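Local coordinates for protein reducing end xylose-releasing exo-oligoxylanase (PDB 5YXT) that probably hydrolyses xylo-oligosaccharides, releasing xylose from the reducing end, as a family 8 glycoside hydrolase, at residues C[137-145]-C[371-379]; C[157-165]-C[208-217]. All coordinates share one frame; numbering follows the deposited sequence.

How the contacts relate
Coming from the N terminus, the chain reaches contact 1 at the last turns of helix 126-143 and, after a short connection, enters helix 152-165, one half of contact 2. Contact 2 closes first: after the long loops and helix 199-208, residues 208-217 turn back against 157-165 on the way into helix 214-231. Contact 1 closes much later, when 371-379, following helix 355-369, returns to 137-145, so the whole of contact 2 lies within its span. W208 joins the two: its backbone O meets R157, while its indole packs against H141, F138, W376 and P378. Contact 1 ties the C-terminal segment to helix 126-143; contact 2 ties helix 152-165 to the turn between helices 199-208 and 214-231.

Contact 1: C[137-145]-C[371-379]; sequences LFASHRWGD and GNYRIWMPR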
# COMPACT_ATOMS: atom_id res chain seq x y z
N LEU C 137 -35.82 17.84 10.34
CA LEU C 137 -35.12 18.93 11.02
C LEU C 137 -34.32 19.76 10.03
O LEU C 137 -34.34 21.00 10.08
CB LEU C 137 -34.21 18.37 12.12
CG LEU C 137 -34.94 17.90 13.38
CD1 LEU C 137 -34.05 17.00 14.21
CD2 LEU C 137 -35.42 19.10 14.20
N PHE C 138 -33.62 19.09 9.11
CA PHE C 138 -32.93 19.79 8.02
C PHE C 138 -33.92 20.57 7.17
O PHE C 138 -33.62 21.69 6.74
CB PHE C 138 -32.17 18.80 7.14
CG PHE C 138 -30.89 18.26 7.75
CD1 PHE C 138 -30.32 18.87 8.87
CD2 PHE C 138 -30.26 17.14 7.21
CE1 PHE C 138 -29.15 18.36 9.45
CE2 PHE C 138 -29.10 16.64 7.77
CZ PHE C 138 -28.54 17.26 8.90
N ALA C 139 -35.09 19.99 6.89
CA ALA C 139 -36.07 20.72 6.09
C ALA C 139 -36.56 21.95 6.83
O ALA C 139 -36.73 23.02 6.24
CB ALA C 139 -37.25 19.80 5.72
N SER C 140 -36.79 21.81 8.14
CA SER C 140 -37.17 22.96 8.95
C SER C 140 -36.10 24.04 8.90
O SER C 140 -36.42 25.24 8.85
CB SER C 140 -37.43 22.51 10.39
OG SER C 140 -37.77 23.59 11.23
N HIS C 141 -34.83 23.65 8.88
CA HIS C 141 -33.75 24.63 8.91
C HIS C 141 -33.49 25.26 7.55
O HIS C 141 -33.23 26.47 7.46
CB HIS C 141 -32.48 23.98 9.45
CG HIS C 141 -32.61 23.47 10.85
ND1 HIS C 141 -31.70 22.62 11.42
CD2 HIS C 141 -33.57 23.70 11.79
CE1 HIS C 141 -32.09 22.34 12.66
NE2 HIS C 141 -33.21 22.98 12.90
N ARG C 142 -33.53 24.46 6.47
CA ARG C 142 -33.25 25.02 5.15
C ARG C 142 -34.40 25.89 4.65
O ARG C 142 -34.17 26.92 4.02
CB ARG C 142 -33.00 23.92 4.10
CG ARG C 142 -31.88 22.94 4.36
CD ARG C 142 -31.34 22.38 3.01
NE ARG C 142 -30.80 23.44 2.14
CZ ARG C 142 -30.15 23.20 1.00
NH1 ARG C 142 -29.98 21.96 0.57
NH2 ARG C 142 -29.68 24.20 0.28
N TRP C 143 -35.64 25.46 4.88
CA TRP C 143 -36.79 26.05 4.22
C TRP C 143 -37.79 26.68 5.16
O TRP C 143 -38.56 27.54 4.70
CB TRP C 143 -37.54 24.99 3.39
CG TRP C 143 -36.69 24.25 2.43
CD1 TRP C 143 -35.72 24.75 1.61
CD2 TRP C 143 -36.76 22.85 2.14
NE1 TRP C 143 -35.17 23.75 0.85
CE2 TRP C 143 -35.79 22.57 1.16
CE3 TRP C 143 -37.54 21.79 2.64
CZ2 TRP C 143 -35.59 21.29 0.65
CZ3 TRP C 143 -37.33 20.52 2.14
CH2 TRP C 143 -36.37 20.28 1.15
N GLY C 144 -37.84 26.26 6.42
CA GLY C 144 -38.81 26.78 7.36
C GLY C 144 -40.05 25.92 7.44
O GLY C 144 -40.53 25.40 6.42
N ASP C 145 -40.57 25.76 8.65
CA ASP C 145 -41.82 25.04 8.83
C ASP C 145 -42.93 25.70 8.02
O ASP C 145 -42.96 26.92 7.85
CB ASP C 145 -42.21 25.02 10.31
CG ASP C 145 -41.53 23.91 11.08
OD1 ASP C 145 -40.44 23.47 10.64
OD2 ASP C 145 -42.07 23.47 12.12
N GLY C 371 -18.97 16.78 -1.20
CA GLY C 371 -19.12 17.84 -0.22
C GLY C 371 -20.52 18.38 -0.12
O GLY C 371 -20.70 19.55 0.27
N ASN C 372 -21.53 17.56 -0.41
CA ASN C 372 -22.92 18.00 -0.51
C ASN C 372 -23.87 17.23 0.40
O ASN C 372 -25.09 17.33 0.24
CB ASN C 372 -23.38 17.90 -1.97
CG ASN C 372 -22.77 19.00 -2.82
OD1 ASN C 372 -22.95 20.18 -2.52
ND2 ASN C 372 -22.03 18.63 -3.87
N TYR C 373 -23.34 16.48 1.36
CA TYR C 373 -24.14 15.80 2.39
C TYR C 373 -23.80 16.54 3.69
O TYR C 373 -22.84 16.21 4.38
CB TYR C 373 -23.79 14.31 2.44
CG TYR C 373 -24.80 13.40 3.10
CD1 TYR C 373 -25.76 13.89 3.98
CD2 TYR C 373 -24.80 12.04 2.84
CE1 TYR C 373 -26.67 13.05 4.59
CE2 TYR C 373 -25.71 11.18 3.43
CZ TYR C 373 -26.63 11.69 4.32
OH TYR C 373 -27.53 10.83 4.91
N ARG C 374 -24.60 17.56 4.00
CA ARG C 374 -24.25 18.56 5.00
C ARG C 374 -25.22 18.59 6.17
O ARG C 374 -26.34 18.09 6.10
CB ARG C 374 -24.22 19.96 4.38
CG ARG C 374 -23.33 20.02 3.17
CD ARG C 374 -23.12 21.44 2.74
NE ARG C 374 -22.21 21.51 1.61
CZ ARG C 374 -21.43 22.55 1.35
NH1 ARG C 374 -21.45 23.61 2.15
NH2 ARG C 374 -20.63 22.52 0.29
N ILE C 375 -24.74 19.22 7.25
CA ILE C 375 -25.55 19.52 8.42
C ILE C 375 -26.17 20.89 8.19
O ILE C 375 -25.47 21.90 8.10
CB ILE C 375 -24.72 19.51 9.71
CG1 ILE C 375 -24.12 18.13 9.94
CG2 ILE C 375 -25.58 19.95 10.88
CD1 ILE C 375 -22.98 18.10 10.96
N TRP C 376 -27.49 20.92 8.06
CA TRP C 376 -28.20 22.16 7.79
C TRP C 376 -28.60 22.77 9.12
O TRP C 376 -29.44 22.22 9.84
CB TRP C 376 -29.39 21.87 6.88
CG TRP C 376 -28.87 21.47 5.56
CD1 TRP C 376 -28.81 20.21 5.05
CD2 TRP C 376 -28.23 22.32 4.62
NE1 TRP C 376 -28.20 20.23 3.82
CE2 TRP C 376 -27.84 21.52 3.53
CE3 TRP C 376 -27.98 23.70 4.57
CZ2 TRP C 376 -27.19 22.04 2.40
CZ3 TRP C 376 -27.33 24.21 3.46
CH2 TRP C 376 -26.95 23.39 2.39
N MET C 377 -27.96 23.95 9.46
CA MET C 377 -28.08 24.54 10.78
C MET C 377 -29.30 25.46 10.85
O MET C 377 -29.73 26.01 9.84
CB MET C 377 -26.82 25.33 11.12
CG MET C 377 -25.57 24.48 11.20
SD MET C 377 -25.63 23.37 12.62
CE MET C 377 -25.44 24.54 13.98
N PRO C 378 -29.85 25.64 12.05
CA PRO C 378 -30.99 26.56 12.21
C PRO C 378 -30.61 27.98 11.78
O PRO C 378 -29.47 28.41 11.95
CB PRO C 378 -31.31 26.50 13.70
CG PRO C 378 -30.65 25.27 14.22
CD PRO C 378 -29.47 25.00 13.33
N ARG C 379 -31.58 28.69 11.21
CA ARG C 379 -31.37 30.04 10.71
C ARG C 379 -31.74 31.09 11.75
O ARG C 379 -31.60 30.87 12.96
CB ARG C 379 -32.19 30.27 9.43
CG ARG C 379 -33.66 30.56 9.70
CD ARG C 379 -34.60 29.84 8.71
NE ARG C 379 -36.00 30.05 9.08
CZ ARG C 379 -36.77 29.09 9.60
NH1 ARG C 379 -36.27 27.88 9.79
NH2 ARG C 379 -38.03 29.34 9.94
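R142 lays its guanidinium flat on the indole of W376, the planes only 7° apart and CZ 3.6 Å from the centroid of the six-membered ring, a cation-pi stack. R142 CD lies over the five-membered ring, 3.5 Å from its centroid, and the bend at chi3 then carries the guanidinium over the six-membered ring, with NH1 bonded to V79 O. The same indole turns its edge to the face of F138, giving a T-shaped pair with planes at 83°; F138 CD1 also packs 3.7 Å from W376 CB, and its CE1 is 4.2 Å from I375 CG2. Q80 holds W376 NE1. Without the indole, with an alanine here, the R142 guanidinium would probably lose its stacking surface and a gap would open beside the F138 face.

A hydrogen bond runs from H141 ND1 to W376 O, 2.8 Å away and near the imidazole plane, at an N-H...O angle of 158°. Over one face of that imidazole sits P378, its CG 3.8 Å from the ring centroid in a CH-pi contact. The extended C-terminal segment thus packs across the last turns of helix 126-143, a helix of the (alpha/alpha)6 barrel known for family 8 glycoside hydrolases.

Contact 2: C[157-165]-C[208-217]; sequences RDLLRTCLH and WAYPEDRAFW
R161 NH2 is held by two carboxylates, and they use it differently. D213 OD2 lies near the guanidinium plane, at its edge, 3.0 Å from R161 NH2, with the two flat groups just 15° apart; E212 OE2 sits over the guanidinium face, 2.8 Å from R161 NH2, so that salt bridge rests on charge alone. The other oxygen of D213 is taken by H165: NE2 donates to OD1 over 2.7 Å, on the syn side, with an N-H...O angle of 161°. With both oxygens engaged, the buried D213 carboxylate is fixed in rotation, and the R161 guanidinium and the N-H of H165 would probably favour its ionised form.

At the other end of the contact Y210 OH makes a short bond to D158 OD1, 2.5 Å. R157 CB rides over the Y210 ring face, 3.7 Å from the centroid, as a CH-pi contact, and a water accepts from Y210 N while donating to R157 O. All this joins helix 152-165 to the turn linking helices 199-208 and 214-231, successive helices of the (alpha/alpha)6 barrel of this family. R214 steadies that turn, gripping A209 O side-on through NE and NH2.

L160 and L164 form the apolar side of the contact. L164, with CG anti to its carbonyl carbon (chi1 -63°), drives its two methyls in between aromatics: CD2 is 3.5 Å from F216 CE1 and makes an off-centre CH-pi contact with the six-membered ring of W217, while CD1 is 3.7 Å from W217 NE1. L160 CD2 meets the same indole at CZ2, 3.7 Å away, and W176 and F205 meet that ring edge-to-face.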
# COMPACT_ATOMS: atom_id res chain seq x y z
N ARG C 157 -39.58 16.57 16.13
CA ARG C 157 -39.47 16.48 17.58
C ARG C 157 -40.54 15.56 18.16
O ARG C 157 -40.26 14.79 19.09
CB ARG C 157 -39.54 17.87 18.20
CG ARG C 157 -38.28 18.73 17.92
CD ARG C 157 -38.33 20.09 18.64
NE ARG C 157 -39.43 20.90 18.14
CZ ARG C 157 -39.35 21.75 17.13
NH1 ARG C 157 -38.20 21.93 16.49
NH2 ARG C 157 -40.42 22.43 16.75
N ASP C 158 -41.76 15.60 17.61
CA ASP C 158 -42.80 14.68 18.08
C ASP C 158 -42.42 13.24 17.77
O ASP C 158 -42.61 12.35 18.61
CB ASP C 158 -44.14 15.02 17.43
CG ASP C 158 -44.72 16.32 17.94
OD1 ASP C 158 -44.21 16.86 18.94
OD2 ASP C 158 -45.71 16.79 17.34
N LEU C 159 -41.89 12.99 16.57
CA LEU C 159 -41.43 11.65 16.24
C LEU C 159 -40.35 11.18 17.21
O LEU C 159 -40.41 10.06 17.74
CB LEU C 159 -40.93 11.63 14.80
CG LEU C 159 -40.67 10.28 14.16
CD1 LEU C 159 -39.26 9.79 14.42
CD2 LEU C 159 -41.67 9.30 14.72
N LEU C 160 -39.33 12.02 17.43
CA LEU C 160 -38.22 11.64 18.31
C LEU C 160 -38.69 11.39 19.73
O LEU C 160 -38.12 10.55 20.43
CB LEU C 160 -37.16 12.73 18.29
CG LEU C 160 -36.42 12.85 16.96
CD1 LEU C 160 -35.51 14.05 17.02
CD2 LEU C 160 -35.64 11.56 16.68
N ARG C 161 -39.72 12.12 20.18
CA ARG C 161 -40.28 11.90 21.50
C ARG C 161 -40.91 10.51 21.60
O ARG C 161 -40.68 9.78 22.57
CB ARG C 161 -41.29 12.99 21.83
CG ARG C 161 -42.03 12.71 23.10
CD ARG C 161 -42.62 13.98 23.63
NE ARG C 161 -42.56 13.77 25.16
CZ ARG C 161 -41.42 13.60 25.89
NH1 ARG C 161 -41.43 13.37 27.19
NH2 ARG C 161 -40.22 13.69 25.37
N THR C 162 -41.70 10.13 20.59
CA THR C 162 -42.25 8.78 20.54
C THR C 162 -41.15 7.72 20.59
O THR C 162 -41.28 6.72 21.29
CB THR C 162 -43.07 8.62 19.25
OG1 THR C 162 -44.07 9.65 19.20
CG2 THR C 162 -43.73 7.25 19.19
N CYS C 163 -40.07 7.93 19.83
CA CYS C 163 -39.00 6.94 19.73
C CYS C 163 -38.38 6.61 21.08
O CYS C 163 -37.86 5.50 21.27
CB CYS C 163 -37.92 7.45 18.77
SG CYS C 163 -38.46 7.42 17.02
N LEU C 164 -38.40 7.55 22.01
CA LEU C 164 -37.80 7.32 23.32
C LEU C 164 -38.82 6.96 24.39
O LEU C 164 -38.49 6.20 25.30
CB LEU C 164 -37.04 8.58 23.76
CG LEU C 164 -35.84 8.99 22.88
CD1 LEU C 164 -34.98 10.03 23.56
CD2 LEU C 164 -34.99 7.79 22.49
N HIS C 165 -40.04 7.47 24.29
CA HIS C 165 -40.97 7.44 25.42
C HIS C 165 -42.14 6.49 25.23
O HIS C 165 -42.89 6.27 26.19
CB HIS C 165 -41.50 8.85 25.70
CG HIS C 165 -40.45 9.78 26.24
ND1 HIS C 165 -39.97 9.68 27.53
CD2 HIS C 165 -39.77 10.80 25.66
CE1 HIS C 165 -39.06 10.62 27.73
NE2 HIS C 165 -38.92 11.31 26.61
N TRP C 208 -31.35 19.33 18.99
CA TRP C 208 -32.59 19.81 18.40
C TRP C 208 -33.84 19.03 18.80
O TRP C 208 -34.94 19.44 18.41
CB TRP C 208 -32.50 19.81 16.87
CG TRP C 208 -31.37 20.63 16.34
CD1 TRP C 208 -30.86 21.78 16.87
CD2 TRP C 208 -30.62 20.37 15.16
NE1 TRP C 208 -29.82 22.24 16.10
CE2 TRP C 208 -29.66 21.39 15.04
CE3 TRP C 208 -30.66 19.36 14.18
CZ2 TRP C 208 -28.75 21.44 13.98
CZ3 TRP C 208 -29.76 19.42 13.13
CH2 TRP C 208 -28.82 20.45 13.04
N ALA C 209 -33.72 17.94 19.55
CA ALA C 209 -34.91 17.29 20.07
C ALA C 209 -35.55 18.17 21.15
O ALA C 209 -35.01 19.22 21.52
CB ALA C 209 -34.57 15.91 20.63
N TYR C 210 -36.70 17.75 21.65
CA TYR C 210 -37.25 18.39 22.84
C TYR C 210 -36.19 18.40 23.94
O TYR C 210 -35.48 17.41 24.13
CB TYR C 210 -38.50 17.64 23.32
CG TYR C 210 -39.72 17.93 22.49
CD1 TYR C 210 -40.09 19.23 22.20
CD2 TYR C 210 -40.48 16.90 21.96
CE1 TYR C 210 -41.20 19.50 21.43
CE2 TYR C 210 -41.59 17.16 21.18
CZ TYR C 210 -41.95 18.46 20.92
OH TYR C 210 -43.05 18.73 20.15
N PRO C 211 -36.06 19.51 24.68
CA PRO C 211 -34.91 19.67 25.59
C PRO C 211 -34.71 18.52 26.57
O PRO C 211 -33.56 18.16 26.84
CB PRO C 211 -35.24 20.98 26.32
CG PRO C 211 -36.01 21.77 25.30
CD PRO C 211 -36.86 20.75 24.58
N GLU C 212 -35.80 17.94 27.09
CA GLU C 212 -35.66 16.90 28.11
C GLU C 212 -34.97 15.64 27.59
O GLU C 212 -34.39 14.89 28.39
CB GLU C 212 -37.03 16.53 28.69
CG GLU C 212 -37.96 15.83 27.69
CD GLU C 212 -38.70 16.81 26.78
OE1 GLU C 212 -38.43 18.04 26.85
OE2 GLU C 212 -39.55 16.36 25.99
N ASP C 213 -35.00 15.40 26.28
CA ASP C 213 -34.42 14.18 25.72
C ASP C 213 -32.98 14.37 25.23
O ASP C 213 -32.35 13.38 24.82
CB ASP C 213 -35.28 13.69 24.56
CG ASP C 213 -36.66 13.25 25.01
OD1 ASP C 213 -36.82 12.99 26.22
OD2 ASP C 213 -37.57 13.17 24.16
N ARG C 214 -32.45 15.59 25.27
CA ARG C 214 -31.16 15.84 24.64
C ARG C 214 -30.01 15.14 25.37
O ARG C 214 -29.06 14.69 24.72
CB ARG C 214 -30.91 17.34 24.55
CG ARG C 214 -31.97 18.06 23.77
CD ARG C 214 -31.67 19.53 23.62
NE ARG C 214 -32.70 20.19 22.81
CZ ARG C 214 -32.84 21.50 22.68
NH1 ARG C 214 -32.02 22.32 23.32
NH2 ARG C 214 -33.79 21.99 21.90
N ALA C 215 -30.08 15.03 26.69
CA ALA C 215 -29.07 14.25 27.40
C ALA C 215 -29.04 12.80 26.91
O ALA C 215 -27.96 12.24 26.68
CB ALA C 215 -29.31 14.30 28.91
N PHE C 216 -30.21 12.18 26.75
CA PHE C 216 -30.25 10.81 26.26
C PHE C 216 -29.59 10.70 24.89
O PHE C 216 -28.80 9.77 24.64
CB PHE C 216 -31.70 10.31 26.20
CG PHE C 216 -31.83 8.87 25.76
CD1 PHE C 216 -31.80 8.52 24.40
CD2 PHE C 216 -32.00 7.86 26.70
CE1 PHE C 216 -31.91 7.20 24.00
CE2 PHE C 216 -32.13 6.54 26.29
CZ PHE C 216 -32.08 6.21 24.93
N TRP C 217 -29.90 11.62 23.98
CA TRP C 217 -29.37 11.54 22.63
C TRP C 217 -27.85 11.68 22.63
O TRP C 217 -27.16 10.99 21.87
CB TRP C 217 -30.00 12.61 21.73
CG TRP C 217 -31.43 12.30 21.34
CD1 TRP C 217 -32.54 13.06 21.59
CD2 TRP C 217 -31.89 11.15 20.61
NE1 TRP C 217 -33.66 12.44 21.08
CE2 TRP C 217 -33.29 11.28 20.46
CE3 TRP C 217 -31.26 10.04 20.06
CZ2 TRP C 217 -34.07 10.32 19.79
CZ3 TRP C 217 -32.04 9.08 19.39
CH2 TRP C 217 -33.42 9.24 19.27
O HOH W 1 -37.83 15.21 20.53